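Local atomic coordinates of GH59 galactosidase (Clostridium cellulolyticum, PDB entry 2V4V), a protein that probably degrades plant cell-wall polysaccharides as a family 59 glycoside hydrolase, this chain being its family 6 carbohydrate-binding module, here with bound beta-D-xylopyranose. Residues Q1-R6 with V44-G49; F32-D37 with S116-N121; G63-I68 with I78-V83. One frame throughout, in Å; residues are numbered along the deposited sequence.

In the fold
All three contacts belong to the beta-sandwich of a family 6 carbohydrate-binding module, and interaction 2 alone forms part of the xylose pocket. Interaction 1 ties the N-terminal residues to strand 38-48. Interactions 1 and 2 lie on opposite sides of the chain's centre, their centres about 26 Å apart. Interaction 3, a hairpin of the five-stranded sheet, touches both. It meets interaction 1 where Phe46 CZ comes within 4.3 Å of Ile78 CD1. Toward the sugar, Phe120 CZ of interaction 2 packs at 3.6 Å from Ile66 CG1, and the same ring reaches Val83. At that end of the hairpin, Gly63 CA is about 11 Å from the nearest atom of the xylose.

Interaction 1: residues Q1-R6 with V44-G49; sequences QSAYSR and VDFGDG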
ATOM      1  N   GLN A   1     -13.535  -8.563   0.231  1.00 16.99           N
ATOM      2  CA  GLN A   1     -12.295  -9.127   0.819  1.00 16.95           C
ATOM      3  C   GLN A   1     -12.070  -8.523   2.196  1.00 16.20           C
ATOM      4  O   GLN A   1     -12.396  -7.366   2.447  1.00 15.51           O
ATOM      5  CB  GLN A   1     -11.078  -8.876  -0.072  1.00 17.52           C
ATOM      6  CG  GLN A   1     -10.738  -7.406  -0.381  1.00 17.62           C
ATOM      7  CD  GLN A   1      -9.773  -7.275  -1.558  1.00 19.47           C
ATOM      8  OE1 GLN A   1      -8.759  -7.992  -1.620  1.00 19.65           O
ATOM      9  NE2 GLN A   1     -10.087  -6.365  -2.500  1.00 18.40           N
ATOM     10  N   SER A   2     -11.526  -9.324   3.085  1.00 14.18           N
ATOM     11  CA  SER A   2     -11.338  -8.884   4.455  1.00 13.35           C
ATOM     12  C   SER A   2     -10.151  -7.931   4.546  1.00 11.56           C
ATOM     13  O   SER A   2      -9.085  -8.201   3.962  1.00 11.82           O
ATOM     14  CB  SER A   2     -11.030 -10.095   5.330  1.00 13.94           C
ATOM     15  OG  SER A   2     -10.755  -9.668   6.649  1.00 14.92           O
ATOM     16  N   ALA A   3     -10.306  -6.848   5.313  1.00 11.00           N
ATOM     17  CA  ALA A   3      -9.144  -5.962   5.572  1.00 10.87           C
ATOM     18  C   ALA A   3      -7.986  -6.695   6.272  1.00 11.31           C
ATOM     19  O   ALA A   3      -6.802  -6.276   6.164  1.00 10.12           O
ATOM     20  CB  ALA A   3      -9.574  -4.728   6.409  1.00 11.50           C
ATOM     21  N   TYR A   4      -8.333  -7.779   6.960  1.00 11.77           N
ATOM     22  CA  TYR A   4      -7.407  -8.509   7.827  1.00 12.02           C
ATOM     23  C   TYR A   4      -6.686  -9.657   7.122  1.00 12.74           C
ATOM     24  O   TYR A   4      -5.827 -10.296   7.725  1.00 14.50           O
ATOM     25  CB  TYR A   4      -8.135  -8.950   9.129  1.00 11.90           C
ATOM     26  CG  TYR A   4      -8.816  -7.742   9.701  1.00 12.65           C
ATOM     27  CD1 TYR A   4      -8.060  -6.719  10.289  1.00 13.02           C
ATOM     28  CD2 TYR A   4     -10.184  -7.535   9.537  1.00 14.40           C
ATOM     29  CE1 TYR A   4      -8.669  -5.549  10.749  1.00 15.13           C
ATOM     30  CE2 TYR A   4     -10.802  -6.355   9.998  1.00 15.56           C
ATOM     31  CZ  TYR A   4     -10.030  -5.369  10.619  1.00 16.77           C
ATOM     32  OH  TYR A   4     -10.557  -4.175  11.112  1.00 17.58           O
ATOM     33  N   SER A   5      -7.044  -9.891   5.854  1.00 13.56           N
ATOM     34  CA  SER A   5      -6.381 -10.855   5.013  1.00 13.85           C
ATOM     35  C   SER A   5      -5.088 -10.252   4.447  1.00 12.76           C
ATOM     36  O   SER A   5      -4.849  -9.042   4.468  1.00 12.23           O
ATOM     37  CB  SER A   5      -7.304 -11.282   3.840  1.00 15.02           C
ATOM     38  OG  SER A   5      -7.643 -10.192   2.972  1.00 18.01           O
ATOM     39  N   ARG A   6      -4.247 -11.139   3.939  1.00 12.05           N
ATOM     40  CA  ARG A   6      -3.106 -10.699   3.178  1.00 11.90           C
ATOM     41  C   ARG A   6      -3.575 -10.342   1.770  1.00 11.57           C
ATOM     42  O   ARG A   6      -4.084 -11.208   1.022  1.00 12.71           O
ATOM     43  CB  ARG A   6      -2.073 -11.813   3.120  1.00 12.95           C
ATOM     44  CG  ARG A   6      -0.925 -11.526   2.194  1.00 13.21           C
ATOM     45  CD  ARG A   6       0.040 -12.611   2.413  1.00 15.55           C
ATOM     46  NE  ARG A   6       1.032 -12.705   1.363  1.00 18.32           N
ATOM     47  CZ  ARG A   6       2.291 -13.054   1.571  1.00 18.48           C
ATOM     48  NH1 ARG A   6       2.720 -13.325   2.816  1.00 18.38           N
ATOM     49  NH2 ARG A   6       3.109 -13.115   0.528  1.00 17.05           N
ATOM     50  N   VAL A  44     -13.312  -3.708   0.391  1.00 10.07           N
ATOM     51  CA  VAL A  44     -12.587  -4.220   1.544  1.00  9.44           C
ATOM     52  C   VAL A  44     -13.466  -4.041   2.798  1.00  9.48           C
ATOM     53  O   VAL A  44     -13.984  -2.947   3.053  1.00  9.60           O
ATOM     54  CB  VAL A  44     -11.257  -3.482   1.746  1.00 10.21           C
ATOM     55  CG1 VAL A  44     -10.571  -3.972   2.985  1.00 10.37           C
ATOM     56  CG2 VAL A  44     -10.315  -3.657   0.518  1.00  9.43           C
ATOM     57  N   ASP A  45     -13.615  -5.129   3.549  1.00  9.91           N
ATOM     58  CA  ASP A  45     -14.483  -5.114   4.734  1.00 10.00           C
ATOM     59  C   ASP A  45     -13.621  -4.935   5.975  1.00  9.32           C
ATOM     60  O   ASP A  45     -12.822  -5.797   6.312  1.00  9.60           O
ATOM     61  CB  ASP A  45     -15.267  -6.430   4.815  1.00 10.39           C
ATOM     62  CG  ASP A  45     -16.324  -6.444   5.918  1.00 14.16           C
ATOM     63  OD1 ASP A  45     -16.459  -5.459   6.693  1.00 13.89           O
ATOM     64  OD2 ASP A  45     -17.034  -7.474   5.974  1.00 17.21           O
ATOM     65  N   PHE A  46     -13.780  -3.777   6.629  1.00 10.08           N
ATOM     66  CA  PHE A  46     -13.066  -3.473   7.845  1.00 10.02           C
ATOM     67  C   PHE A  46     -13.730  -3.976   9.109  1.00 11.12           C
ATOM     68  O   PHE A  46     -13.129  -3.898  10.189  1.00 11.01           O
ATOM     69  CB  PHE A  46     -12.920  -1.948   7.988  1.00  9.58           C
ATOM     70  CG  PHE A  46     -11.904  -1.386   7.052  1.00  7.79           C
ATOM     71  CD1 PHE A  46     -10.559  -1.317   7.438  1.00  9.41           C
ATOM     72  CD2 PHE A  46     -12.276  -1.065   5.719  1.00  9.46           C
ATOM     73  CE1 PHE A  46      -9.589  -0.832   6.529  1.00  9.82           C
ATOM     74  CE2 PHE A  46     -11.353  -0.583   4.820  1.00  7.46           C
ATOM     75  CZ  PHE A  46      -9.999  -0.458   5.215  1.00  7.73           C
ATOM     76  N   GLY A  47     -14.964  -4.465   8.993  1.00 12.02           N
ATOM     77  CA  GLY A  47     -15.764  -4.815  10.187  1.00 15.45           C
ATOM     78  C   GLY A  47     -15.736  -3.666  11.184  1.00 16.65           C
ATOM     79  O   GLY A  47     -15.865  -2.479  10.814  1.00 16.97           O
ATOM     80  N   ASP A  48     -15.491  -4.002  12.445  1.00 19.10           N
ATOM     81  CA  ASP A  48     -15.338  -3.001  13.501  1.00 21.27           C
ATOM     82  C   ASP A  48     -14.175  -3.455  14.365  1.00 21.94           C
ATOM     83  O   ASP A  48     -14.313  -4.424  15.137  1.00 24.68           O
ATOM     84  CB  ASP A  48     -16.649  -2.890  14.307  1.00 21.70           C
ATOM     85  CG  ASP A  48     -16.463  -2.303  15.701  1.00 25.71           C
ATOM     86  OD1 ASP A  48     -16.918  -2.986  16.667  1.00 28.92           O
ATOM     87  OD2 ASP A  48     -15.898  -1.186  15.831  1.00 25.81           O
ATOM     88  N   GLY A  49     -13.025  -2.807  14.228  1.00 21.64           N
ATOM     89  CA  GLY A  49     -11.851  -3.234  15.019  1.00 19.75           C
ATOM     90  C   GLY A  49     -10.488  -2.785  14.521  1.00 18.44           C
ATOM     91  O   GLY A  49      -9.495  -3.062  15.203  1.00 18.16           O
TER
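A beta bridge between Ser2 and Asp45 joins the N-terminal loop to the end of strand 38-48 in the beta-sandwich, the touching parts of the two segments running 32° apart. Asp45 N donates to Gln1 O at 2.8 Å, and Ala3 N returns a bond to Asp45 O at 2.9 Å. Beside this bridge the Ala3 methyl lies against Val44 and Phe46. Its CB makes a CH-pi contact 4.0 Å from the centroid of the Phe46 ring, over one face but displaced toward the CD1 and CE1 rim, and it also touches Val44 CG1 at 3.6 Å. The neighbouring Tyr4 ring lays its own face over the same CB. The first torsion of Tyr4 sets CG anti to the carbonyl carbon, beside the backbone N (chi1 -51°). Across the contact, Tyr4 OH donates to Phe46 O at 2.7 Å, an acceptor lying in the plane of the ring at its edge. A type I turn from Ser2 to Ser5 presents this tyrosine; within it Ser2 O accepts from both N and OG of Ser5, while Ser2 OG accepts from Tyr4 N in an ST turn. Phe46 continues inward, edge-to-face with Phe127. Each of the three hydrogen bonds between the segments ends on a backbone carbonyl oxygen, with Asp45 N, Ala3 N and Tyr4 OH as donors, so a single side-chain hydroxyl supplements main-chain pairing.

Interaction 2: residues F32-D37 with S116-N121; sequences FVENGD and SGYLFN. With XYP (beta-D-xylopyranose), chain B.
The Tyr118 ring has xylose C5 over the centre of one face, 3.6 Å above the plane, and Val33 O in plane at its edge. Tyr118 CG sits anti to its carbonyl carbon (chi1 -66°), 3.8 Å from that C5. Phe32 turns a ring face to the same sugar from another direction, its CE1 3.8 Å from xylose C1, and meets Tyr118 OH at its own edge. The Phe120 ring, on the protein side, takes Val33 CG1 over one face. Leu119 N links the loops, donating to Val33 O at 2.8 Å. Glu34 crosses the Tyr118 side chain obliquely, CG 3.9 Å from Tyr118 CD1, with carboxylate and ring planes 62° apart.

Phe32 N donates to xylose O4 at 3.0 Å, and the Asn121 amide faces O3 and O4. Water 1 joins O4 to the protein, donating to Phe120 O and accepting from Val33 N at 2.9 Å; water 2 similarly bridges Asn35 N and Gly117 O. Glu21 OE2 is also hydrogen-bonded to the sugar, and Trp89 touches Tyr118. Aromatic rings against a sugar, with polar groups gripping its hydroxyls, are characteristic of carbohydrate-binding modules. The two loops, between strands 28-31 and 38-48 and between 105-113 and 121-128, meet at one end of the sandwich, where Phe112 of strand 105-113 packs against Val33 and meets the Phe120 ring at about a right angle.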
ATOM      1  N   PHE A  32       7.520   0.713 -10.199  1.00  6.98           N
ATOM      2  CA  PHE A  32       7.471   1.940 -11.000  1.00  6.96           C
ATOM      3  C   PHE A  32       6.543   2.968 -10.357  1.00  7.21           C
ATOM      4  O   PHE A  32       5.701   3.572 -11.023  1.00  8.55           O
ATOM      5  CB  PHE A  32       7.072   1.607 -12.433  1.00  7.72           C
ATOM      6  CG  PHE A  32       7.936   0.492 -13.025  1.00  8.08           C
ATOM      7  CD1 PHE A  32       9.072   0.789 -13.836  1.00 14.71           C
ATOM      8  CD2 PHE A  32       7.667  -0.833 -12.755  1.00  8.12           C
ATOM      9  CE1 PHE A  32       9.871  -0.206 -14.335  1.00 11.44           C
ATOM     10  CE2 PHE A  32       8.479  -1.822 -13.285  1.00  7.75           C
ATOM     11  CZ  PHE A  32       9.572  -1.499 -14.082  1.00  9.80           C
ATOM     12  N   VAL A  33       6.740   3.160  -9.028  1.00  6.42           N
ATOM     13  CA  VAL A  33       5.879   4.045  -8.225  1.00  6.91           C
ATOM     14  C   VAL A  33       6.525   5.413  -8.137  1.00  8.16           C
ATOM     15  O   VAL A  33       7.652   5.556  -7.622  1.00  7.00           O
ATOM     16  CB  VAL A  33       5.750   3.462  -6.823  1.00  6.99           C
ATOM     17  CG1 VAL A  33       5.014   4.438  -5.923  1.00  7.15           C
ATOM     18  CG2 VAL A  33       5.046   2.081  -6.879  1.00  8.46           C
ATOM     19  N   GLU A  34       5.769   6.406  -8.617  1.00  8.21           N
ATOM     20  CA  GLU A  34       6.176   7.795  -8.491  1.00  8.30           C
ATOM     21  C   GLU A  34       5.094   8.583  -7.749  1.00  7.35           C
ATOM     22  O   GLU A  34       3.930   8.124  -7.610  1.00  7.84           O
ATOM     23  CB  GLU A  34       6.425   8.443  -9.863  1.00  9.21           C
ATOM     24  CG  GLU A  34       7.601   7.804 -10.573  1.00  8.44           C
ATOM     25  CD  GLU A  34       7.904   8.498 -11.883  1.00 11.48           C
ATOM     26  OE1 GLU A  34       8.503   9.619 -11.846  1.00 15.02           O
ATOM     27  OE2 GLU A  34       7.569   7.930 -12.945  1.00  9.70           O
ATOM     28  N   ASN A  35       5.514   9.743  -7.238  1.00  8.32           N
ATOM     29  CA  ASN A  35       4.565  10.557  -6.466  1.00  8.53           C
ATOM     30  C   ASN A  35       3.239  10.756  -7.224  1.00  8.76           C
ATOM     31  O   ASN A  35       3.265  11.134  -8.396  1.00  9.11           O
ATOM     32  CB  ASN A  35       5.177  11.920  -6.205  1.00  9.08           C
ATOM     33  CG  ASN A  35       4.267  12.817  -5.384  1.00 11.55           C
ATOM     34  OD1 ASN A  35       4.104  12.606  -4.175  1.00 10.83           O
ATOM     35  ND2 ASN A  35       3.755  13.895  -6.021  1.00 12.50           N
ATOM     36  N   GLY A  36       2.118  10.484  -6.559  1.00  9.63           N
ATOM     37  CA  GLY A  36       0.815  10.642  -7.178  1.00  9.36           C
ATOM     38  C   GLY A  36       0.214   9.348  -7.726  1.00 10.12           C
ATOM     39  O   GLY A  36      -0.998   9.273  -7.985  1.00 10.33           O
ATOM     40  N   ASP A  37       1.038   8.308  -7.914  1.00  8.67           N
ATOM     41  CA  ASP A  37       0.510   7.030  -8.417  1.00  8.31           C
ATOM     42  C   ASP A  37      -0.362   6.403  -7.333  1.00  8.24           C
ATOM     43  O   ASP A  37      -0.259   6.786  -6.175  1.00  7.54           O
ATOM     44  CB  ASP A  37       1.671   6.083  -8.772  1.00  8.50           C
ATOM     45  CG  ASP A  37       2.477   6.532 -10.015  1.00  9.55           C
ATOM     46  OD1 ASP A  37       2.004   7.435 -10.798  1.00  8.63           O
ATOM     47  OD2 ASP A  37       3.592   5.939 -10.159  1.00  8.39           O
ATOM     48  N   SER A 116      11.016  13.231  -5.507  1.00 11.08           N
ATOM     49  CA  SER A 116      11.159  12.929  -6.940  1.00 11.91           C
ATOM     50  C   SER A 116      11.647  11.469  -7.100  1.00 10.45           C
ATOM     51  O   SER A 116      12.184  10.859  -6.155  1.00 11.26           O
ATOM     52  CB  SER A 116      12.268  13.836  -7.492  1.00 13.38           C
ATOM     53  OG  SER A 116      13.476  13.588  -6.742  1.00 14.29           O
ATOM     54  N   GLY A 117      11.472  10.913  -8.296  1.00 10.23           N
ATOM     55  CA  GLY A 117      12.017   9.602  -8.613  1.00  8.33           C
ATOM     56  C   GLY A 117      11.110   8.475  -8.153  1.00  9.51           C
ATOM     57  O   GLY A 117       9.978   8.720  -7.738  1.00  8.81           O
ATOM     58  N   TYR A 118      11.599   7.238  -8.221  1.00  7.81           N
ATOM     59  CA  TYR A 118      10.790   6.103  -7.801  1.00  8.60           C
ATOM     60  C   TYR A 118      10.842   5.971  -6.285  1.00  8.28           C
ATOM     61  O   TYR A 118      11.894   6.233  -5.655  1.00  8.95           O
ATOM     62  CB  TYR A 118      11.355   4.871  -8.422  1.00  9.29           C
ATOM     63  CG  TYR A 118      11.244   4.840  -9.914  1.00  7.77           C
ATOM     64  CD1 TYR A 118      10.002   4.765 -10.559  1.00  7.44           C
ATOM     65  CD2 TYR A 118      12.395   4.800 -10.698  1.00 10.26           C
ATOM     66  CE1 TYR A 118       9.919   4.699 -11.951  1.00  7.67           C
ATOM     67  CE2 TYR A 118      12.312   4.716 -12.092  1.00  7.87           C
ATOM     68  CZ  TYR A 118      11.075   4.641 -12.707  1.00  8.85           C
ATOM     69  OH  TYR A 118      11.001   4.552 -14.087  1.00  9.40           O
ATOM     70  N   LEU A 119       9.705   5.576  -5.708  1.00  7.81           N
ATOM     71  CA  LEU A 119       9.583   5.602  -4.257  1.00  6.57           C
ATOM     72  C   LEU A 119       9.848   4.232  -3.582  1.00  6.44           C
ATOM     73  O   LEU A 119      10.734   4.110  -2.688  1.00  7.61           O
ATOM     74  CB  LEU A 119       8.195   6.122  -3.853  1.00  7.95           C
ATOM     75  CG  LEU A 119       7.823   7.486  -4.462  1.00  7.87           C
ATOM     76  CD1 LEU A 119       6.493   7.841  -3.933  1.00  8.02           C
ATOM     77  CD2 LEU A 119       8.794   8.602  -4.180  1.00  7.72           C
ATOM     78  N   PHE A 120       9.052   3.225  -3.946  1.00  5.99           N
ATOM     79  CA  PHE A 120       9.220   1.892  -3.327  1.00  6.32           C
ATOM     80  C   PHE A 120       8.417   0.913  -4.176  1.00  6.43           C
ATOM     81  O   PHE A 120       7.646   1.350  -5.086  1.00  6.87           O
ATOM     82  CB  PHE A 120       8.670   1.865  -1.875  1.00  6.02           C
ATOM     83  CG  PHE A 120       7.338   2.639  -1.699  1.00  8.23           C
ATOM     84  CD1 PHE A 120       6.113   2.113  -2.127  1.00  9.06           C
ATOM     85  CD2 PHE A 120       7.357   3.951  -1.172  1.00  9.64           C
ATOM     86  CE1 PHE A 120       4.925   2.899  -1.998  1.00 10.09           C
ATOM     87  CE2 PHE A 120       6.198   4.715  -1.034  1.00  7.99           C
ATOM     88  CZ  PHE A 120       4.991   4.185  -1.431  1.00  8.30           C
ATOM     89  N   ASN A 121       8.686  -0.378  -3.949  1.00  6.22           N
ATOM     90  CA  ASN A 121       7.902  -1.487  -4.544  1.00  7.43           C
ATOM     91  C   ASN A 121       7.037  -2.080  -3.417  1.00  8.04           C
ATOM     92  O   ASN A 121       7.495  -2.150  -2.252  1.00  7.97           O
ATOM     93  CB  ASN A 121       8.835  -2.591  -5.073  1.00  7.84           C
ATOM     94  CG  ASN A 121       9.645  -2.164  -6.271  1.00  7.14           C
ATOM     95  OD1 ASN A 121      10.712  -2.764  -6.595  1.00 11.32           O
ATOM     96  ND2 ASN A 121       9.191  -1.108  -6.915  1.00  6.86           N
TER
HETATM   97  O1  XYP B3051      14.078  -0.319 -12.776  1.00 12.18           O
HETATM   98  C1  XYP B3051      12.869  -0.181 -12.047  1.00 12.45           C
HETATM   99  C2  XYP B3051      12.767  -1.418 -11.168  1.00 10.88           C
HETATM  100  C3  XYP B3051      11.516  -1.341 -10.310  1.00  8.82           C
HETATM  101  C4  XYP B3051      11.436   0.013  -9.609  1.00  8.24           C
HETATM  102  C5  XYP B3051      11.666   1.154 -10.610  1.00  7.76           C
HETATM  103  O2  XYP B3051      12.631  -2.608 -11.936  1.00 12.61           O
HETATM  104  O3  XYP B3051      11.494  -2.392  -9.358  1.00  8.76           O
HETATM  105  O4  XYP B3051      10.174   0.206  -9.013  1.00  7.95           O
HETATM  106  O5  XYP B3051      12.895   0.960 -11.274  1.00  9.97           O
HETATM  107  O   HOH W   1       8.997   2.126  -7.453  1.00  8.94           O
HETATM  108  O   HOH W   2       8.173  10.721  -7.447  1.00  8.95           O

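Interaction 3: residues G63-I68 with I78-V83; sequences GGNIEI and IGTCPV
Residues 64-68 and 78-83 run antiparallel, their axes 4.5 Å apart at closest approach with an angle of 159° between their directions. Gly64 with Val83 and Ile66 with Cys81 are hydrogen-bonded pairs; in the second, Cys81 N donates to Ile66 O at 2.8 Å. Asn65 with Pro82 and Glu67 with Thr80 form the intervening non-hydrogen-bonded pairs. Farther along, Ile78 N donates to Ile68 O at 2.8 Å. This beta hairpin brings strand 77-83 to the margin of the five-stranded sheet of the sandwich. Its apolar face carries Ile66, Ile68, Cys81 and Val83 and packs on Phe53, Ala55 and Val57 of strand 52-59. There Ile66 CB meets Cys81 CB at 4.0 Å, and Ile66 CG1 lies equally close to Val83 CG2. Ile78 holds CG1 between its backbone N and carbonyl carbon (chi1 66°), where that atom lies 3.6 Å from Ile68 CG2, the two side chains crossing at about a right angle. On the other face Thr80 CG2 touches Asn65 CB at 3.7 Å. Glu67 and Thr80 lie side by side there, pointing the same way; water 3 donates to Glu67 OE2 and is also hydrogen-bonded to Thr80 OG1, while Glu67 OE1 forms salt bridges with Lys113 and Arg69.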
ATOM      1  N   GLY A  63      12.408   5.825  -0.147  1.00 10.05           N
ATOM      2  CA  GLY A  63      11.011   5.472   0.149  1.00  9.12           C
ATOM      3  C   GLY A  63      10.110   6.670  -0.061  1.00  9.38           C
ATOM      4  O   GLY A  63      10.287   7.452  -1.005  1.00  8.87           O
ATOM      5  N   GLY A  64       9.115   6.792   0.829  1.00  8.40           N
ATOM      6  CA  GLY A  64       8.048   7.772   0.658  1.00  8.63           C
ATOM      7  C   GLY A  64       6.946   7.384   1.624  1.00  8.98           C
ATOM      8  O   GLY A  64       7.233   6.752   2.645  1.00  9.25           O
ATOM      9  N   ASN A  65       5.708   7.756   1.310  1.00  7.81           N
ATOM     10  CA  ASN A  65       4.561   7.441   2.186  1.00  8.18           C
ATOM     11  C   ASN A  65       3.472   6.745   1.369  1.00  7.99           C
ATOM     12  O   ASN A  65       3.307   7.029   0.186  1.00  8.61           O
ATOM     13  CB  ASN A  65       3.896   8.715   2.750  1.00  8.35           C
ATOM     14  CG  ASN A  65       4.720   9.374   3.867  1.00  9.65           C
ATOM     15  OD1 ASN A  65       5.537   8.720   4.545  1.00 10.78           O
ATOM     16  ND2 ASN A  65       4.470  10.685   4.077  1.00 13.33           N
ATOM     17  N   ILE A  66       2.753   5.828   2.037  1.00  7.01           N
ATOM     18  CA  ILE A  66       1.539   5.227   1.467  1.00  7.03           C
ATOM     19  C   ILE A  66       0.380   5.861   2.203  1.00  7.53           C
ATOM     20  O   ILE A  66       0.190   5.615   3.380  1.00  7.51           O
ATOM     21  CB  ILE A  66       1.471   3.696   1.674  1.00  7.06           C
ATOM     22  CG1 ILE A  66       2.728   3.000   1.111  1.00  8.18           C
ATOM     23  CG2 ILE A  66       0.163   3.143   1.078  1.00  7.69           C
ATOM     24  CD1 ILE A  66       2.799   1.509   1.409  1.00 10.52           C
ATOM     25  N   GLU A  67      -0.337   6.739   1.526  1.00  7.65           N
ATOM     26  CA  GLU A  67      -1.535   7.322   2.107  1.00  8.26           C
ATOM     27  C   GLU A  67      -2.670   6.348   1.912  1.00  9.22           C
ATOM     28  O   GLU A  67      -2.911   5.876   0.786  1.00 10.14           O
ATOM     29  CB  GLU A  67      -1.863   8.664   1.448  1.00  8.84           C
ATOM     30  CG  GLU A  67      -0.902   9.770   1.911  1.00  9.11           C
ATOM     31  CD  GLU A  67      -1.234  11.160   1.337  1.00 13.28           C
ATOM     32  OE1 GLU A  67      -2.069  11.248   0.439  1.00 12.02           O
ATOM     33  OE2 GLU A  67      -0.608  12.143   1.804  1.00 20.00           O
ATOM     34  N   ILE A  68      -3.377   6.043   2.994  1.00  7.66           N
ATOM     35  CA  ILE A  68      -4.446   5.064   2.895  1.00  7.48           C
ATOM     36  C   ILE A  68      -5.761   5.856   2.912  1.00  8.04           C
ATOM     37  O   ILE A  68      -6.123   6.398   3.962  1.00  8.56           O
ATOM     38  CB  ILE A  68      -4.457   4.116   4.108  1.00  8.59           C
ATOM     39  CG1 ILE A  68      -3.114   3.389   4.240  1.00  9.09           C
ATOM     40  CG2 ILE A  68      -5.562   3.069   3.985  1.00  9.38           C
ATOM     41  CD1 ILE A  68      -2.806   2.951   5.669  1.00 10.21           C
ATOM     42  N   ILE A  78      -7.149   7.602   6.309  1.00  8.39           N
ATOM     43  CA  ILE A  78      -7.237   6.849   7.558  1.00  9.00           C
ATOM     44  C   ILE A  78      -5.868   6.435   8.110  1.00  8.94           C
ATOM     45  O   ILE A  78      -5.783   5.949   9.235  1.00  9.52           O
ATOM     46  CB  ILE A  78      -8.182   5.635   7.463  1.00  8.53           C
ATOM     47  CG1 ILE A  78      -7.607   4.604   6.475  1.00  9.12           C
ATOM     48  CG2 ILE A  78      -9.545   6.110   7.070  1.00 10.57           C
ATOM     49  CD1 ILE A  78      -8.340   3.263   6.436  1.00  8.57           C
ATOM     50  N   GLY A  79      -4.798   6.687   7.340  1.00  7.95           N
ATOM     51  CA  GLY A  79      -3.462   6.481   7.861  1.00  8.52           C
ATOM     52  C   GLY A  79      -2.434   6.835   6.827  1.00  7.71           C
ATOM     53  O   GLY A  79      -2.774   6.905   5.643  1.00  9.86           O
ATOM     54  N   THR A  80      -1.183   7.035   7.258  1.00  7.85           N
ATOM     55  CA  THR A  80      -0.099   7.344   6.327  1.00  8.04           C
ATOM     56  C   THR A  80       1.060   6.476   6.764  1.00  7.75           C
ATOM     57  O   THR A  80       1.583   6.637   7.887  1.00  9.54           O
ATOM     58  CB  THR A  80       0.297   8.852   6.416  1.00  8.83           C
ATOM     59  OG1 THR A  80      -0.857   9.650   6.100  1.00 11.26           O
ATOM     60  CG2 THR A  80       1.385   9.171   5.386  1.00 10.46           C
ATOM     61  N   CYS A  81       1.447   5.543   5.885  1.00  8.36           N
ATOM     62  CA  CYS A  81       2.454   4.538   6.267  1.00  9.35           C
ATOM     63  C   CYS A  81       3.812   5.013   5.751  1.00  8.84           C
ATOM     64  O   CYS A  81       4.011   5.108   4.527  1.00  8.98           O
ATOM     65  CB  CYS A  81       2.140   3.235   5.568  1.00  9.21           C
ATOM     66  SG  CYS A  81       3.155   1.880   6.258  1.00 10.52           S
ATOM     67  N   PRO A  82       4.755   5.304   6.665  1.00  7.83           N
ATOM     68  CA  PRO A  82       6.050   5.749   6.168  1.00  7.58           C
ATOM     69  C   PRO A  82       6.832   4.564   5.663  1.00  7.23           C
ATOM     70  O   PRO A  82       6.866   3.493   6.285  1.00  7.89           O
ATOM     71  CB  PRO A  82       6.743   6.339   7.416  1.00  6.93           C
ATOM     72  CG  PRO A  82       6.180   5.536   8.562  1.00  9.03           C
ATOM     73  CD  PRO A  82       4.715   5.210   8.143  1.00  8.36           C
ATOM     74  N   VAL A  83       7.514   4.765   4.525  1.00  7.40           N
ATOM     75  CA  VAL A  83       8.364   3.715   3.936  1.00  7.57           C
ATOM     76  C   VAL A  83       9.799   4.225   3.776  1.00  7.91           C
ATOM     77  O   VAL A  83       9.979   5.327   3.272  1.00  7.30           O
ATOM     78  CB  VAL A  83       7.856   3.327   2.512  1.00  7.13           C
ATOM     79  CG1 VAL A  83       8.842   2.387   1.850  1.00  8.87           C
ATOM     80  CG2 VAL A  83       6.413   2.730   2.575  1.00 10.18           C
TER
HETATM   81  O   HOH W   3      -0.451  12.052   4.753  1.00 18.29           O